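Local coordinates for nicotinate-nucleotide pyrophosphorylase (Ehrlichia chaffeensis, PDB 3L0G), which probably converts quinolinate to nicotinate mononucleotide, with loss of carbon dioxide, in the biosynthesis of NAD, at residues 43-46 with 47-51; 68-71 with 72-76. All coordinates share one frame; numbering follows the deposited sequence.

How the contacts relate
Contact 1 covers the short helix 44-49 and the residues flanking it; contact 2 covers the start of helix 70-79. Both fall in the N-terminal domain of the quinolinate phosphoribosyltransferase family. They come one after the other along the chain, and strands 54-61 and 65-66 lie between them. Their centres are 24 Å apart, and their nearest atoms stay about 12 Å from each other. Contact 1 is far out, its centre about 36 Å from the chain centre, and meets a second subunit. Contact 2 is nearer the middle, about 16 Å from that centre. It packs mainly within its own chain, among strand 84-88 and helices 116-139 and 158-167.

Contact 1 of 2, residues 43-46 with 47-51; sequences DITT and NSILI
T46 lays its methyl CG2 against L50 one turn on, with CG2 4.1 Å from L50 CD1. The two side chains meet at a slant. The chi1 of T46, -69°, sets CG2 anti to the backbone N and OG1 beside it. OG1 can then reach back to D43, where it donates to OD2 at 2.5 Å. The backbone N of T46 donates to the other oxygen, D43 OD1, at 3.1 Å and in a nearly straight line. Both donors come from above the carboxylate plane. This is a side-chain N-cap: D43 takes an N-H of the first turn, and the two bonds fix the rotation of its carboxylate. Its carbonyl opens the helix by taking the N-H of N47. A water joins D43 N to N47 OD1.

T45 and I49 lie alongside each other in the same direction, CG2 of T45 3.9 Å from I49 CD1. S48 turns its hydroxyl back along the helix and donates from OG to I44 O at 2.6 Å. That carbonyl also receives a weak bond from S48 N, and T45 O has only weak bonds from S48 N and I49 N. Further on, T46 O accepts from I49 N at 3.3 Å, from above the carbonyl plane, and from L50 N at 3.0 Å, close to the C=O direction.

This short, weakly bonded helix lies at a subunit interface: T46 OG1 and T45 OG1 are hydrogen-bonded to H187 and the backbone N of L182 of a second subunit, and the carbonyls of I49 and S48 to its R200 and N204. Within its own chain the helix rests on helix 109-112 and the following loop, where T46 and L50 pack on L113, and it leads towards strand 54-61.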
# COMPACT_ATOMS: atom_id res chain seq x y z
N ASP C 43 15.79 -12.43 7.56
CA ASP C 43 16.08 -12.89 8.91
C ASP C 43 17.46 -13.57 8.98
O ASP C 43 17.55 -14.79 8.80
CB ASP C 43 14.98 -13.91 9.29
CG ASP C 43 15.05 -14.39 10.75
OD1 ASP C 43 16.06 -14.15 11.47
OD2 ASP C 43 14.05 -15.04 11.17
N ILE C 44 18.50 -12.81 9.30
CA ILE C 44 19.89 -13.33 9.24
C ILE C 44 20.12 -14.48 10.22
O ILE C 44 20.87 -15.42 9.91
CB ILE C 44 20.96 -12.22 9.41
CG1 ILE C 44 21.05 -11.65 10.84
CG2 ILE C 44 20.71 -11.06 8.40
CD1 ILE C 44 22.09 -10.50 10.99
N THR C 45 19.44 -14.44 11.38
CA THR C 45 19.56 -15.52 12.37
C THR C 45 18.97 -16.83 11.85
O THR C 45 19.65 -17.85 11.83
CB THR C 45 18.86 -15.16 13.68
OG1 THR C 45 19.33 -13.87 14.12
CG2 THR C 45 19.12 -16.24 14.77
N THR C 46 17.72 -16.79 11.42
CA THR C 46 17.05 -17.99 10.95
C THR C 46 17.73 -18.55 9.71
O THR C 46 17.94 -19.76 9.62
CB THR C 46 15.60 -17.70 10.55
OG1 THR C 46 14.81 -17.39 11.71
CG2 THR C 46 15.02 -18.94 9.86
N ASN C 47 18.08 -17.67 8.78
CA ASN C 47 18.64 -18.10 7.49
C ASN C 47 20.04 -18.65 7.62
O ASN C 47 20.52 -19.36 6.73
CB ASN C 47 18.60 -16.94 6.45
CG ASN C 47 17.17 -16.57 6.04
OD1 ASN C 47 16.89 -15.44 5.64
ND2 ASN C 47 16.26 -17.52 6.17
N SER C 48 20.70 -18.35 8.73
CA SER C 48 22.07 -18.80 8.96
C SER C 48 22.12 -20.11 9.76
O SER C 48 23.17 -20.74 9.81
CB SER C 48 22.89 -17.73 9.69
OG SER C 48 22.97 -16.53 8.92
N ILE C 49 21.01 -20.51 10.38
CA ILE C 49 20.97 -21.69 11.19
C ILE C 49 20.21 -22.82 10.55
O ILE C 49 20.60 -23.98 10.68
CB ILE C 49 20.33 -21.42 12.56
CG1 ILE C 49 21.17 -20.43 13.37
CG2 ILE C 49 20.13 -22.74 13.32
CD1 ILE C 49 20.46 -19.92 14.66
N LEU C 50 19.11 -22.52 9.87
CA LEU C 50 18.19 -23.56 9.45
C LEU C 50 18.30 -23.89 7.99
O LEU C 50 18.61 -23.03 7.16
CB LEU C 50 16.75 -23.18 9.78
CG LEU C 50 16.47 -23.21 11.27
CD1 LEU C 50 15.08 -22.72 11.52
CD2 LEU C 50 16.63 -24.64 11.80
N ILE C 51 18.02 -25.15 7.69
CA ILE C 51 18.12 -25.68 6.35
C ILE C 51 16.76 -26.24 6.00
O ILE C 51 15.90 -25.49 5.56
CB ILE C 51 19.26 -26.77 6.24
CG1 ILE C 51 20.57 -26.30 6.91
CG2 ILE C 51 19.55 -27.10 4.76
CD1 ILE C 51 21.62 -27.44 7.06
O HOH W 1 14.02 -14.17 5.98

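Contact 2 of 2, residues 68-71 with 72-76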
# COMPACT_ATOMS: atom_id res chain seq x y z
N CYS C 68 -9.21 -12.41 17.55
CA CYS C 68 -9.28 -11.42 16.46
C CYS C 68 -7.95 -11.35 15.71
O CYS C 68 -6.89 -11.42 16.31
CB CYS C 68 -9.65 -10.05 17.00
SG CYS C 68 -10.28 -8.89 15.71
N GLY C 69 -8.01 -11.25 14.39
CA GLY C 69 -6.81 -11.15 13.55
C GLY C 69 -6.47 -12.41 12.81
O GLY C 69 -5.43 -12.48 12.16
N ILE C 70 -7.33 -13.44 12.91
CA ILE C 70 -7.07 -14.70 12.20
C ILE C 70 -6.92 -14.54 10.67
O ILE C 70 -6.06 -15.21 10.07
CB ILE C 70 -8.10 -15.80 12.52
CG1 ILE C 70 -8.03 -16.22 13.97
CG2 ILE C 70 -7.85 -17.06 11.66
CD1 ILE C 70 -6.76 -17.02 14.29
N PRO C 71 -7.74 -13.67 10.03
CA PRO C 71 -7.51 -13.52 8.57
C PRO C 71 -6.11 -13.00 8.20
O PRO C 71 -5.61 -13.30 7.13
CB PRO C 71 -8.62 -12.54 8.13
CG PRO C 71 -9.75 -12.75 9.20
CD PRO C 71 -8.95 -12.95 10.49
N ILE C 72 -5.46 -12.27 9.11
CA ILE C 72 -4.12 -11.80 8.85
C ILE C 72 -3.13 -12.95 8.90
O ILE C 72 -2.26 -13.08 8.05
CB ILE C 72 -3.71 -10.72 9.85
CG1 ILE C 72 -4.45 -9.44 9.51
CG2 ILE C 72 -2.20 -10.50 9.80
CD1 ILE C 72 -4.70 -8.51 10.68
N LEU C 73 -3.29 -13.78 9.92
CA LEU C 73 -2.51 -14.99 10.06
C LEU C 73 -2.69 -15.88 8.82
O LEU C 73 -1.71 -16.40 8.28
CB LEU C 73 -2.97 -15.71 11.33
CG LEU C 73 -2.31 -17.06 11.60
CD1 LEU C 73 -2.31 -17.38 13.13
CD2 LEU C 73 -2.98 -18.17 10.77
N GLU C 74 -3.93 -16.02 8.35
CA GLU C 74 -4.19 -16.78 7.14
C GLU C 74 -3.44 -16.20 5.94
O GLU C 74 -2.84 -16.94 5.17
CB GLU C 74 -5.68 -16.88 6.82
CG GLU C 74 -6.55 -17.55 7.91
CD GLU C 74 -8.06 -17.57 7.55
OE1 GLU C 74 -8.42 -18.44 6.74
OE2 GLU C 74 -8.86 -16.75 8.06
N GLU C 75 -3.48 -14.87 5.78
CA GLU C 75 -2.88 -14.27 4.58
C GLU C 75 -1.36 -14.45 4.59
O GLU C 75 -0.77 -14.80 3.57
CB GLU C 75 -3.25 -12.79 4.45
CG GLU C 75 -2.95 -12.29 3.06
CD GLU C 75 -3.49 -10.92 2.78
OE1 GLU C 75 -4.65 -10.64 3.14
OE2 GLU C 75 -2.75 -10.13 2.16
N VAL C 76 -0.74 -14.21 5.73
CA VAL C 76 0.70 -14.44 5.87
C VAL C 76 1.10 -15.91 5.62
O VAL C 76 2.06 -16.18 4.87
CB VAL C 76 1.24 -13.96 7.26
CG1 VAL C 76 2.75 -14.18 7.35
CG2 VAL C 76 0.89 -12.51 7.52
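E74 N donates to I70 O at 2.9 Å, almost in line with the carbonyl, and E75 N donates to P71 O at 3.0 Å. These two bonds make the first regular turn of helix 70-79. Ahead of them G69, the N-cap residue, offers its carbonyl to two weaker donors. I72 N reaches G69 O at 3.1 Å with a bent angle of 134°. L73 N is straighter but longer. G69 has a positive phi of 105°. At these backbone angles a side chain would press on the carbonyl oxygen of C68, so the position calls for glycine. P71 suits the first turn, where a residue needs no N-H for an i to i+4 bond within the helix; its ring nitrogen has none to give. D92 accepts the N-H groups of I70, on OD1, and G69, on OD2, which holds the start of the helix.

Few side chains touch one another along this turn; most pack on the rest of the chain. E74 lies across I70. Its CG is beside the backbone N, chi1 -59°, which lays the chain back over the previous turn. E74 CG comes to 4.0 Å from I70 CG2, and the carboxylate oxygen OE2 stands 3.8 Å from the same methyl and 3.5 Å from P71 CA. The aliphatic part of E74 thus covers the I70 carbonyl, with CG 3.2 Å from I70 O.

E75 OE2 is hydrogen-bonded to S27 of the same chain, while I70, L73 and E74 meet I88 of strand 84-88. I72 and V76 face the long helix 116-139, on F122 and I119, and C68 also packs there and joins P71 on Y163 of helix 158-167.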